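Local coordinates for protein glutathione S-transferase 2 (Onchocerca volvulus, PDB 1TU7) that catalyses the conjugation of glutathione to electrophilic compounds as a pi-class homodimer and appears central to the parasite's detoxification system, at residues K4-S9 with I29-A34; R18-D23 with A150-F155; Q44-Q49 with D57-Q62; P51-G56 with G64-H69. One frame throughout, in Å; residues are numbered along the deposited sequence.

Contact 1. Residues K4-S9 with I29-A34. With GSH (glutathione), chain C.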
# COMPACT_ATOMS: atom_id res chain seq x y z
N LYS A 4 -0.10 14.85 -16.16
CA LYS A 4 -1.25 14.15 -16.72
C LYS A 4 -1.53 12.96 -15.83
O LYS A 4 -0.65 12.17 -15.55
CB LYS A 4 -1.01 13.68 -18.15
CG LYS A 4 -2.15 12.88 -18.69
CD LYS A 4 -2.16 12.76 -20.19
CE LYS A 4 -1.09 11.91 -20.69
NZ LYS A 4 -1.13 11.91 -22.19
N LEU A 5 -2.78 12.81 -15.40
CA LEU A 5 -3.20 11.67 -14.62
C LEU A 5 -4.16 10.86 -15.44
O LEU A 5 -5.22 11.38 -15.83
CB LEU A 5 -3.88 12.14 -13.34
CG LEU A 5 -4.33 11.03 -12.39
CD1 LEU A 5 -3.13 10.37 -11.70
CD2 LEU A 5 -5.29 11.60 -11.37
N THR A 6 -3.81 9.61 -15.67
CA THR A 6 -4.60 8.70 -16.48
C THR A 6 -5.27 7.69 -15.56
O THR A 6 -4.60 7.00 -14.80
CB THR A 6 -3.71 8.02 -17.51
OG1 THR A 6 -3.18 9.03 -18.38
CG2 THR A 6 -4.51 7.06 -18.39
N TYR A 7 -6.60 7.64 -15.62
CA TYR A 7 -7.38 6.68 -14.86
C TYR A 7 -8.72 6.51 -15.56
O TYR A 7 -9.02 7.17 -16.54
CB TYR A 7 -7.60 7.16 -13.41
CG TYR A 7 -8.13 6.11 -12.47
CD1 TYR A 7 -9.39 6.24 -11.88
CD2 TYR A 7 -7.42 4.96 -12.20
CE1 TYR A 7 -9.90 5.30 -11.02
CE2 TYR A 7 -7.92 3.99 -11.32
CZ TYR A 7 -9.16 4.19 -10.72
OH TYR A 7 -9.69 3.26 -9.85
N PHE A 8 -9.53 5.61 -15.05
CA PHE A 8 -10.89 5.47 -15.56
C PHE A 8 -11.73 6.67 -15.16
O PHE A 8 -11.34 7.52 -14.33
CB PHE A 8 -11.44 4.14 -15.05
CG PHE A 8 -10.62 2.97 -15.50
CD1 PHE A 8 -9.72 2.34 -14.64
CD2 PHE A 8 -10.66 2.57 -16.83
CE1 PHE A 8 -8.92 1.30 -15.06
CE2 PHE A 8 -9.86 1.52 -17.27
CZ PHE A 8 -8.97 0.88 -16.38
N SER A 9 -12.92 6.76 -15.75
CA SER A 9 -13.79 7.89 -15.53
C SER A 9 -14.69 7.66 -14.33
O SER A 9 -15.91 7.72 -14.41
CB SER A 9 -14.60 8.23 -16.79
OG SER A 9 -14.99 9.57 -16.72
N ILE A 29 -3.74 17.51 -16.73
CA ILE A 29 -4.67 16.85 -17.65
C ILE A 29 -5.30 15.69 -16.90
O ILE A 29 -4.60 14.77 -16.48
CB ILE A 29 -3.98 16.34 -18.92
CG1 ILE A 29 -3.42 17.51 -19.73
CG2 ILE A 29 -4.94 15.54 -19.74
CD1 ILE A 29 -2.33 17.08 -20.66
N ASP A 30 -6.61 15.78 -16.70
CA ASP A 30 -7.41 14.69 -16.10
C ASP A 30 -7.84 13.76 -17.21
O ASP A 30 -8.84 14.02 -17.87
CB ASP A 30 -8.58 15.25 -15.28
CG ASP A 30 -9.15 14.25 -14.33
OD1 ASP A 30 -10.30 14.44 -13.86
OD2 ASP A 30 -8.51 13.25 -13.97
N ASP A 31 -7.00 12.77 -17.50
CA ASP A 31 -7.16 11.89 -18.64
C ASP A 31 -8.00 10.69 -18.24
O ASP A 31 -7.49 9.72 -17.70
CB ASP A 31 -5.75 11.49 -19.13
CG ASP A 31 -5.77 10.57 -20.31
OD1 ASP A 31 -4.81 9.77 -20.47
OD2 ASP A 31 -6.67 10.62 -21.15
N ARG A 32 -9.29 10.80 -18.48
CA ARG A 32 -10.27 9.81 -18.05
C ARG A 32 -10.60 8.90 -19.20
O ARG A 32 -11.20 9.37 -20.20
CB ARG A 32 -11.52 10.53 -17.57
CG ARG A 32 -11.22 11.49 -16.47
CD ARG A 32 -12.37 12.42 -16.09
NE ARG A 32 -13.32 11.74 -15.21
CZ ARG A 32 -13.31 11.81 -13.88
NH1 ARG A 32 -12.38 12.50 -13.24
NH2 ARG A 32 -14.22 11.16 -13.20
N ILE A 33 -10.23 7.64 -19.09
CA ILE A 33 -10.42 6.72 -20.22
C ILE A 33 -11.57 5.74 -19.99
O ILE A 33 -11.82 5.28 -18.88
CB ILE A 33 -9.17 5.98 -20.54
CG1 ILE A 33 -8.84 5.02 -19.42
CG2 ILE A 33 -7.98 6.94 -20.82
CD1 ILE A 33 -8.12 3.78 -19.91
N ALA A 34 -12.26 5.43 -21.09
CA ALA A 34 -13.36 4.47 -21.08
C ALA A 34 -12.83 3.06 -20.91
O ALA A 34 -11.74 2.74 -21.37
CB ALA A 34 -14.14 4.58 -22.38
N1 GSH C . -2.03 -1.08 -6.22
CA1 GSH C . -2.61 -0.42 -7.33
C1 GSH C . -2.59 1.04 -7.21
O11 GSH C . -2.84 1.49 -5.96
O12 GSH C . -2.48 1.95 -8.11
CB1 GSH C . -3.84 -0.92 -7.95
CG1 GSH C . -4.15 -0.48 -9.36
CD1 GSH C . -5.44 -1.12 -9.85
OE1 GSH C . -6.00 -2.12 -9.12
N2 GSH C . -5.97 -0.66 -10.95
CA2 GSH C . -7.25 -1.13 -11.50
C2 GSH C . -7.10 -1.30 -12.96
O2 GSH C . -6.18 -0.54 -13.67
CB2 GSH C . -8.35 -0.11 -11.27
SG2 GSH C . -8.88 -0.07 -9.55
N3 GSH C . -7.83 -2.19 -13.60
CA3 GSH C . -7.67 -2.31 -15.02
C3 GSH C . -7.20 -3.68 -15.39
O31 GSH C . -6.46 -4.45 -14.62
O32 GSH C . -7.58 -4.14 -16.66
O HOH W 1 -3.60 10.79 -23.22
O HOH W 2 -7.99 10.67 -14.75
O HOH W 3 -13.95 4.64 -17.47
O HOH W 4 -16.67 10.61 -14.79
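Asp31 holds CG anti to its backbone N (chi1 180°), and Thr6 places OG1 beside its own N (chi1 -63°), so the two side chains run side by side on one face of the sheet. There Thr6 OG1 donates to the anti lone pair of Asp31 OD1 at 2.8 Å. Lys4, also anti at chi1, lays CG and CD against Ile29 and Asp31 CB, then bends at chi3. Its NZ stops 4.6 Å from Asp31 OD1, too far for a salt bridge, and a water accepts from NZ while donating weakly to that oxygen. Beneath run two parallel strands, the first and last elements of the beta-alpha-beta unit that opens the thioredoxin-like domain. Backbone hydrogen bonds join them: Leu5 N to Ile29 O (2.9 Å) and Ile33 N to Tyr7 O (2.9 Å) are nearly straight, Asp31 N to Leu5 O more bent at 147°. On the other face, Arg32 bends at chi3; NE donates to Ser9 OG at 3.1 Å, and NH1 forms a salt bridge with Asp30 OD1 at 2.9 Å, Asp30 OD2 being paired with Arg18. Tyr7, on this face too, carries its hydroxyl to the bound glutathione, with OH 3.4 Å from GSH SG2 and hydrogen-bonded to Leu13 N. Phe8 leans its CE2 on Ile33 CD1 and turns its opposite ring edge to the tripeptide, CE1 lying 3.6 Å from GSH O2.

Contact 2. Residues R18-D23 with A150-F155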
# COMPACT_ATOMS: atom_id res chain seq x y z
N ARG A 18 -6.32 13.27 -7.60
CA ARG A 18 -7.02 14.42 -8.16
C ARG A 18 -7.25 15.48 -7.10
O ARG A 18 -7.05 16.66 -7.34
CB ARG A 18 -8.35 13.98 -8.74
CG ARG A 18 -8.24 13.11 -9.97
CD ARG A 18 -9.54 12.78 -10.56
NE ARG A 18 -9.48 11.83 -11.67
CZ ARG A 18 -10.15 10.70 -11.73
NH1 ARG A 18 -10.88 10.28 -10.72
NH2 ARG A 18 -10.07 9.95 -12.83
N LEU A 19 -7.67 15.07 -5.91
CA LEU A 19 -7.95 16.02 -4.84
C LEU A 19 -6.69 16.77 -4.44
O LEU A 19 -6.74 17.97 -4.21
CB LEU A 19 -8.58 15.32 -3.63
CG LEU A 19 -10.00 14.79 -3.84
CD1 LEU A 19 -10.39 13.73 -2.84
CD2 LEU A 19 -11.00 15.95 -3.82
N PHE A 20 -5.57 16.06 -4.31
CA PHE A 20 -4.27 16.68 -4.03
C PHE A 20 -3.97 17.79 -5.04
O PHE A 20 -3.69 18.91 -4.67
CB PHE A 20 -3.19 15.60 -4.01
CG PHE A 20 -1.80 16.08 -3.71
CD1 PHE A 20 -1.13 15.56 -2.61
CD2 PHE A 20 -1.12 16.97 -4.51
CE1 PHE A 20 0.16 15.93 -2.32
CE2 PHE A 20 0.19 17.34 -4.20
CZ PHE A 20 0.82 16.81 -3.10
N LEU A 21 -4.07 17.45 -6.32
CA LEU A 21 -3.70 18.35 -7.41
C LEU A 21 -4.65 19.54 -7.42
O LEU A 21 -4.22 20.67 -7.54
CB LEU A 21 -3.71 17.58 -8.72
CG LEU A 21 -2.67 16.49 -8.87
CD1 LEU A 21 -3.00 15.60 -10.02
CD2 LEU A 21 -1.28 17.09 -9.08
N VAL A 22 -5.93 19.28 -7.26
CA VAL A 22 -6.92 20.35 -7.28
C VAL A 22 -6.69 21.29 -6.10
O VAL A 22 -6.65 22.49 -6.27
CB VAL A 22 -8.35 19.80 -7.25
CG1 VAL A 22 -9.34 20.89 -6.93
CG2 VAL A 22 -8.71 19.17 -8.59
N ASP A 23 -6.52 20.75 -4.90
CA ASP A 23 -6.38 21.58 -3.71
C ASP A 23 -5.11 22.39 -3.72
O ASP A 23 -5.09 23.54 -3.25
CB ASP A 23 -6.43 20.72 -2.46
CG ASP A 23 -6.46 21.55 -1.21
OD1 ASP A 23 -5.50 21.44 -0.41
OD2 ASP A 23 -7.42 22.30 -0.97
N ALA A 150 -2.06 12.55 3.16
CA ALA A 150 -2.99 11.64 3.80
C ALA A 150 -4.34 12.30 4.03
O ALA A 150 -5.35 11.60 4.03
CB ALA A 150 -2.42 11.11 5.11
N ASP A 151 -4.38 13.62 4.19
CA ASP A 151 -5.65 14.30 4.34
C ASP A 151 -6.59 14.08 3.17
O ASP A 151 -7.80 13.89 3.35
CB ASP A 151 -5.44 15.81 4.54
CG ASP A 151 -4.78 16.13 5.83
OD1 ASP A 151 -5.28 15.70 6.90
OD2 ASP A 151 -3.77 16.84 5.83
N TYR A 152 -6.06 14.07 1.96
CA TYR A 152 -6.91 13.86 0.78
C TYR A 152 -7.47 12.46 0.73
O TYR A 152 -8.60 12.24 0.35
CB TYR A 152 -6.15 14.19 -0.52
CG TYR A 152 -5.56 15.59 -0.51
CD1 TYR A 152 -4.16 15.77 -0.51
CD2 TYR A 152 -6.36 16.71 -0.46
CE1 TYR A 152 -3.64 17.03 -0.50
CE2 TYR A 152 -5.82 17.98 -0.44
CZ TYR A 152 -4.47 18.12 -0.45
OH TYR A 152 -3.93 19.39 -0.42
N ALA A 153 -6.64 11.48 1.09
CA ALA A 153 -7.09 10.11 1.12
C ALA A 153 -8.17 9.92 2.17
O ALA A 153 -9.19 9.28 1.91
CB ALA A 153 -5.92 9.22 1.38
N LEU A 154 -7.95 10.46 3.36
CA LEU A 154 -8.98 10.35 4.40
C LEU A 154 -10.27 11.04 3.97
O LEU A 154 -11.37 10.52 4.17
CB LEU A 154 -8.47 10.88 5.73
CG LEU A 154 -9.49 10.81 6.89
CD1 LEU A 154 -9.90 9.40 7.20
CD2 LEU A 154 -8.87 11.47 8.11
N PHE A 155 -10.15 12.26 3.45
CA PHE A 155 -11.30 13.00 2.97
C PHE A 155 -12.12 12.17 1.99
O PHE A 155 -13.34 12.01 2.13
CB PHE A 155 -10.85 14.32 2.33
CG PHE A 155 -11.97 15.10 1.68
CD1 PHE A 155 -11.80 15.65 0.42
CD2 PHE A 155 -13.18 15.31 2.33
CE1 PHE A 155 -12.79 16.35 -0.20
CE2 PHE A 155 -14.18 16.04 1.72
CZ PHE A 155 -13.98 16.57 0.47
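The buried interface between the thioredoxin-like N-terminal domain and the all-helical C-terminal domain is formed here by helix 15-23 crossing helix 149-164, the axes of the short segments approaching to 9.1 Å at an angle of 122°. Tyr152 is the centrepiece. With CG anti to its carbonyl carbon, it lays its ring across the N-terminal helix, so that one face rests on backbone: Phe20 CA sits over the middle of the ring, 3.6 Å from the centroid of Tyr152 and only 13° off the normal, a CH-pi contact. Leu19 C lies over the same face nearer the rim. The Phe20 ring, swung anti to its backbone N, meets Tyr152 obliquely, with planes 58° apart and Phe20 CD1 3.6 Å from Tyr152 CE1. At the far end of the phenol, Tyr152 OH donates to the anti lone pair of Asp23 OD1 in a short bond of 2.6 Å. That oxygen also forms a salt bridge with Arg185, which would be expected to stabilise the buried carboxylate as an anion, and the hydroxyl has a second partner in Gln24. One helical turn beyond Tyr152, Phe155 meets Leu19 at about a right angle, Leu19 CD1 standing 4.0 Å from Phe155 CD1, while Met182 from helix 173-183 touches both aromatic residues. Apolar helix packing, pinned at one margin by a tyrosine-carboxylate bond, thus joins the two domains of the cytosolic glutathione transferase fold.

Contact 3. Residues Q44-Q49 with D57-Q62. With GSH (glutathione), chain C.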
# COMPACT_ATOMS: atom_id res chain seq x y z
N GLN A 44 1.41 -0.27 -21.95
CA GLN A 44 2.20 0.93 -21.71
C GLN A 44 2.46 1.21 -20.23
O GLN A 44 3.30 2.04 -19.93
CB GLN A 44 1.49 2.13 -22.29
CG GLN A 44 1.29 2.01 -23.80
CD GLN A 44 0.65 3.23 -24.39
OE1 GLN A 44 0.60 4.28 -23.75
NE2 GLN A 44 0.17 3.10 -25.62
N PHE A 45 1.73 0.55 -19.35
CA PHE A 45 1.79 0.78 -17.89
C PHE A 45 2.55 -0.36 -17.26
O PHE A 45 2.35 -1.50 -17.62
CB PHE A 45 0.38 0.95 -17.36
CG PHE A 45 -0.32 2.07 -18.05
CD1 PHE A 45 -1.17 1.80 -19.11
CD2 PHE A 45 -0.00 3.38 -17.78
CE1 PHE A 45 -1.76 2.84 -19.83
CE2 PHE A 45 -0.59 4.42 -18.47
CZ PHE A 45 -1.47 4.16 -19.50
N GLN A 46 3.40 -0.03 -16.30
CA GLN A 46 4.36 -0.97 -15.76
C GLN A 46 3.75 -2.23 -15.11
O GLN A 46 4.35 -3.29 -15.15
CB GLN A 46 5.30 -0.26 -14.78
CG GLN A 46 6.21 0.78 -15.45
CD GLN A 46 5.73 2.23 -15.34
OE1 GLN A 46 6.54 3.17 -15.11
NE2 GLN A 46 4.45 2.43 -15.55
N PHE A 47 2.56 -2.12 -14.52
CA PHE A 47 1.81 -3.26 -14.03
C PHE A 47 0.51 -3.52 -14.78
O PHE A 47 -0.34 -4.25 -14.31
CB PHE A 47 1.58 -3.16 -12.51
CG PHE A 47 2.86 -3.09 -11.75
CD1 PHE A 47 3.32 -1.90 -11.18
CD2 PHE A 47 3.64 -4.22 -11.65
CE1 PHE A 47 4.52 -1.88 -10.51
CE2 PHE A 47 4.77 -4.24 -10.99
CZ PHE A 47 5.27 -3.04 -10.46
N GLY A 48 0.35 -2.89 -15.94
CA GLY A 48 -0.84 -3.05 -16.75
C GLY A 48 -2.08 -2.44 -16.15
O GLY A 48 -3.20 -2.83 -16.49
N GLN A 49 -1.90 -1.48 -15.23
CA GLN A 49 -3.00 -0.91 -14.46
C GLN A 49 -2.84 0.61 -14.30
O GLN A 49 -1.80 1.21 -14.56
CB GLN A 49 -3.09 -1.61 -13.09
CG GLN A 49 -3.51 -3.07 -13.23
CD GLN A 49 -4.12 -3.65 -11.97
OE1 GLN A 49 -5.24 -4.20 -12.00
NE2 GLN A 49 -3.43 -3.51 -10.88
N ASP A 57 8.60 13.94 -18.11
CA ASP A 57 9.02 12.69 -18.78
C ASP A 57 9.02 11.45 -17.88
O ASP A 57 9.45 10.37 -18.28
CB ASP A 57 10.43 12.85 -19.38
N GLN A 58 8.50 11.57 -16.66
CA GLN A 58 8.46 10.47 -15.71
C GLN A 58 7.07 9.86 -15.71
O GLN A 58 6.09 10.56 -15.54
CB GLN A 58 8.75 10.99 -14.30
CG GLN A 58 9.12 9.95 -13.30
CD GLN A 58 9.52 10.55 -11.96
OE1 GLN A 58 9.45 11.77 -11.75
NE2 GLN A 58 9.93 9.69 -11.04
N GLN A 59 7.00 8.55 -15.91
CA GLN A 59 5.78 7.80 -15.89
C GLN A 59 5.73 6.99 -14.60
O GLN A 59 6.51 6.05 -14.39
CB GLN A 59 5.68 6.88 -17.11
CG GLN A 59 4.38 6.12 -17.15
CD GLN A 59 4.32 4.94 -18.12
OE1 GLN A 59 5.35 4.37 -18.46
NE2 GLN A 59 3.12 4.52 -18.47
N ILE A 60 4.77 7.35 -13.73
CA ILE A 60 4.65 6.77 -12.40
C ILE A 60 3.30 6.10 -12.24
O ILE A 60 2.26 6.76 -12.28
CB ILE A 60 4.81 7.86 -11.33
CG1 ILE A 60 6.04 8.71 -11.60
CG2 ILE A 60 4.88 7.20 -9.96
CD1 ILE A 60 6.06 9.99 -10.80
N VAL A 61 3.28 4.78 -12.08
CA VAL A 61 2.09 4.08 -11.67
C VAL A 61 2.18 3.77 -10.16
O VAL A 61 3.18 4.12 -9.52
CB VAL A 61 1.82 2.81 -12.53
CG1 VAL A 61 1.55 3.19 -13.96
CG2 VAL A 61 2.95 1.78 -12.44
N GLN A 62 1.10 3.19 -9.63
CA GLN A 62 0.89 2.87 -8.22
C GLN A 62 0.44 4.11 -7.47
O GLN A 62 1.21 5.00 -7.19
CB GLN A 62 2.09 2.19 -7.56
CG GLN A 62 2.33 0.78 -8.08
CD GLN A 62 1.32 -0.25 -7.63
OE1 GLN A 62 1.31 -1.40 -8.15
NE2 GLN A 62 0.51 0.10 -6.69
N1 GSH C . -2.03 -1.08 -6.22
CA1 GSH C . -2.61 -0.42 -7.33
C1 GSH C . -2.59 1.04 -7.21
O11 GSH C . -2.84 1.49 -5.96
O12 GSH C . -2.48 1.95 -8.11
CB1 GSH C . -3.84 -0.92 -7.95
CG1 GSH C . -4.15 -0.48 -9.36
CD1 GSH C . -5.44 -1.12 -9.85
OE1 GSH C . -6.00 -2.12 -9.12
N2 GSH C . -5.97 -0.66 -10.95
CA2 GSH C . -7.25 -1.13 -11.50
C2 GSH C . -7.10 -1.30 -12.96
O2 GSH C . -6.18 -0.54 -13.67
CB2 GSH C . -8.35 -0.11 -11.27
SG2 GSH C . -8.88 -0.07 -9.55
N3 GSH C . -7.83 -2.19 -13.60
CA3 GSH C . -7.67 -2.31 -15.02
C3 GSH C . -7.20 -3.68 -15.39
O31 GSH C . -6.46 -4.45 -14.62
O32 GSH C . -7.58 -4.14 -16.66
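The Phe45 ring carries Gln44 CB over one face, near the rim, and meets Val61 CG1 at its edge, Phe45 CD2 lying 4.1 Å from that methyl. The Gln59 amide comes to the same ring corner, NE2 standing 3.4 Å from Phe45 CD2 with the two planes 58° apart. Fully extended, with CG anti to the backbone N (chi1 -178°), Gln59 sends NE2 to Gln44 O in a hydrogen bond of 2.9 Å. The N-H...O angle is nearly straight at 164° and the acceptor lies in the amide plane, but the donor stands above the carbonyl plane of Gln44. Gln46 bends at chi2 and brings its amide tip to tip with that of Gln59, while its CB lies 3.9 Å from Val61 CG2. Phe47 CD1 lies 3.9 Å from Val61 CG2, so Val61 is wedged under the loop. These residues join the loop leading into strand 52-55 to strand 58-61, an outermost strand of the thioredoxin-like sheet within this chain. A type I turn from Phe45 to Gly48, closed by Gly48 N to Phe45 O at 3.0 Å, folds the loop back over the strand. Phe47, edge-to-face with Phe128 of the second subunit and packed on Gly93 of that subunit, is consistent with the key of the lock-and-key motif of pi-class dimers. Beyond the turn lies the glutathione site: the extended Gln49 runs along the peptide with CB 3.3 Å from GSH O2, and Gln62, at the N-cap of the following helix, bends at chi2 toward the amino end of the ligand.

Contact 4. Residues P51-G56 with G64-H69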
# COMPACT_ATOMS: atom_id res chain seq x y z
N PRO A 51 -4.13 3.99 -11.53
CA PRO A 51 -3.74 5.24 -12.17
C PRO A 51 -2.30 5.34 -12.56
O PRO A 51 -1.46 4.58 -12.05
CB PRO A 51 -4.06 6.27 -11.07
CG PRO A 51 -3.87 5.53 -9.81
CD PRO A 51 -4.40 4.17 -10.10
N CYS A 52 -2.04 6.23 -13.51
CA CYS A 52 -0.69 6.64 -13.90
C CYS A 52 -0.56 8.12 -13.89
O CYS A 52 -1.39 8.79 -14.47
CB CYS A 52 -0.42 6.11 -15.30
SG CYS A 52 1.21 6.47 -15.95
N LEU A 53 0.49 8.64 -13.25
CA LEU A 53 0.83 10.05 -13.35
C LEU A 53 2.04 10.19 -14.27
O LEU A 53 3.09 9.60 -14.01
CB LEU A 53 1.16 10.64 -11.99
CG LEU A 53 1.57 12.11 -12.05
CD1 LEU A 53 0.34 12.96 -12.32
CD2 LEU A 53 2.30 12.43 -10.73
N TYR A 54 1.87 11.00 -15.31
CA TYR A 54 2.99 11.51 -16.07
C TYR A 54 3.37 12.85 -15.48
O TYR A 54 2.56 13.77 -15.43
CB TYR A 54 2.58 11.66 -17.54
CG TYR A 54 2.07 10.38 -18.19
CD1 TYR A 54 0.70 10.05 -18.18
CD2 TYR A 54 2.95 9.50 -18.84
CE1 TYR A 54 0.23 8.91 -18.78
CE2 TYR A 54 2.47 8.35 -19.45
CZ TYR A 54 1.12 8.07 -19.43
OH TYR A 54 0.60 6.94 -20.06
N ASP A 55 4.60 12.92 -14.99
CA ASP A 55 5.16 14.13 -14.43
C ASP A 55 6.33 14.50 -15.31
O ASP A 55 7.42 13.93 -15.17
CB ASP A 55 5.61 13.86 -13.01
CG ASP A 55 6.13 15.09 -12.33
OD1 ASP A 55 6.40 16.11 -13.02
OD2 ASP A 55 6.31 15.12 -11.10
N GLY A 56 6.09 15.41 -16.24
CA GLY A 56 7.06 15.65 -17.30
C GLY A 56 7.33 14.33 -18.04
O GLY A 56 6.39 13.68 -18.48
N GLY A 64 -0.18 4.87 -4.43
CA GLY A 64 0.56 5.33 -3.27
C GLY A 64 1.89 5.96 -3.60
O GLY A 64 2.33 6.92 -2.97
N ALA A 65 2.56 5.42 -4.61
CA ALA A 65 3.83 5.99 -5.06
C ALA A 65 3.62 7.35 -5.72
O ALA A 65 4.42 8.25 -5.54
CB ALA A 65 4.55 5.05 -6.03
N ILE A 66 2.52 7.49 -6.45
CA ILE A 66 2.17 8.76 -7.07
C ILE A 66 1.95 9.80 -5.99
O ILE A 66 2.51 10.91 -6.04
CB ILE A 66 0.91 8.62 -7.96
CG1 ILE A 66 1.17 7.72 -9.18
CG2 ILE A 66 0.41 10.00 -8.39
CD1 ILE A 66 -0.09 7.25 -9.90
N LEU A 67 1.14 9.45 -5.00
CA LEU A 67 0.85 10.38 -3.93
C LEU A 67 2.10 10.81 -3.16
O LEU A 67 2.27 11.98 -2.85
CB LEU A 67 -0.18 9.76 -2.99
CG LEU A 67 -1.40 10.41 -2.41
CD1 LEU A 67 -2.00 11.50 -3.28
CD2 LEU A 67 -2.36 9.24 -2.17
N ARG A 68 2.97 9.86 -2.82
CA ARG A 68 4.19 10.21 -2.08
C ARG A 68 5.15 11.03 -2.92
O ARG A 68 5.84 11.90 -2.42
CB ARG A 68 4.89 8.97 -1.52
CG ARG A 68 4.17 8.44 -0.30
CD ARG A 68 4.82 7.24 0.31
NE ARG A 68 4.57 6.07 -0.47
CZ ARG A 68 3.50 5.30 -0.36
NH1 ARG A 68 2.56 5.65 0.54
NH2 ARG A 68 3.34 4.25 -1.13
N HIS A 69 5.22 10.77 -4.23
CA HIS A 69 6.05 11.59 -5.09
C HIS A 69 5.55 13.03 -5.12
O HIS A 69 6.31 13.97 -4.98
CB HIS A 69 6.09 11.00 -6.49
CG HIS A 69 6.56 11.94 -7.53
ND1 HIS A 69 7.89 12.20 -7.74
CD2 HIS A 69 5.88 12.69 -8.44
CE1 HIS A 69 8.02 13.06 -8.73
NE2 HIS A 69 6.82 13.36 -9.19
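Asp55 and His69 cross obliquely, the carboxylate and imidazole planes 68° apart, and meet through a single pair of atoms. His69 NE2 donates to Asp55 OD2 at 2.6 Å, almost perfectly straight (174°), the oxygen lying in the ring plane and offering its anti lone pair. Both side chains are anti to their backbone N at chi1, which extends them toward each other from strand and helix. Asp55 OD2 is also in a salt bridge with Lys73, and His69 ND1 is hydrogen-bonded to Glu81 of the second subunit, so both ring nitrogens are engaged; acidic groups at either end of the ring may favour its protonated form. Alongside this polar pair, Leu53 and Ile66 cross obliquely. Leu53 CB sits 3.7 Å from Ile66 CG2, and Leu53 CD2 leans on the same methyl and also approaches His69 CD2 obliquely, at 4.3 Å. Strand 52-55 and helix 63-73 are linked through strand 58-61, the beta-beta-alpha half of the thioredoxin-like domain, and the helix covers one face of the sheet, the axis of segment 64-69 running at 34° to that of strand 52-55. Ile66 is extended, CG1 anti to the carbonyl carbon, so that CD1 reaches the strand backbone near its start, 3.7 Å from Leu53 N and equally far from Pro51 O. Pro51 CG closes the row, 4.2 Å from Ile66 CD1. The peptide bond before Pro51 is cis, a hallmark of the thioredoxin fold, and this proline lines the glutathione pocket, touching the ligand and Tyr7.

In the fold
Contacts 1, 3 and 4 all involve the N-terminal sheet, while contact 2 fastens its first helix to the C-terminal domain. Strand 3-8 of contact 1 is bonded antiparallel to strand 52-55 of contact 4 (Lys4 O to Tyr54 N, 2.8 Å), which in turn pairs with strand 58-61 of contact 3 through Leu53 N and Ile60 O. Arg18 ties contact 2 to contact 1 by a probable hydrogen bond, Arg18 NH2 to Phe8 O at 3.1 Å. The glutathione pocket is lined by residues of contacts 1, 3 and 4; the centres of contacts 1 and 3 are about 13 Å apart. Contacts 3 and 4 also reach the second subunit, whose Asp96 completes the site.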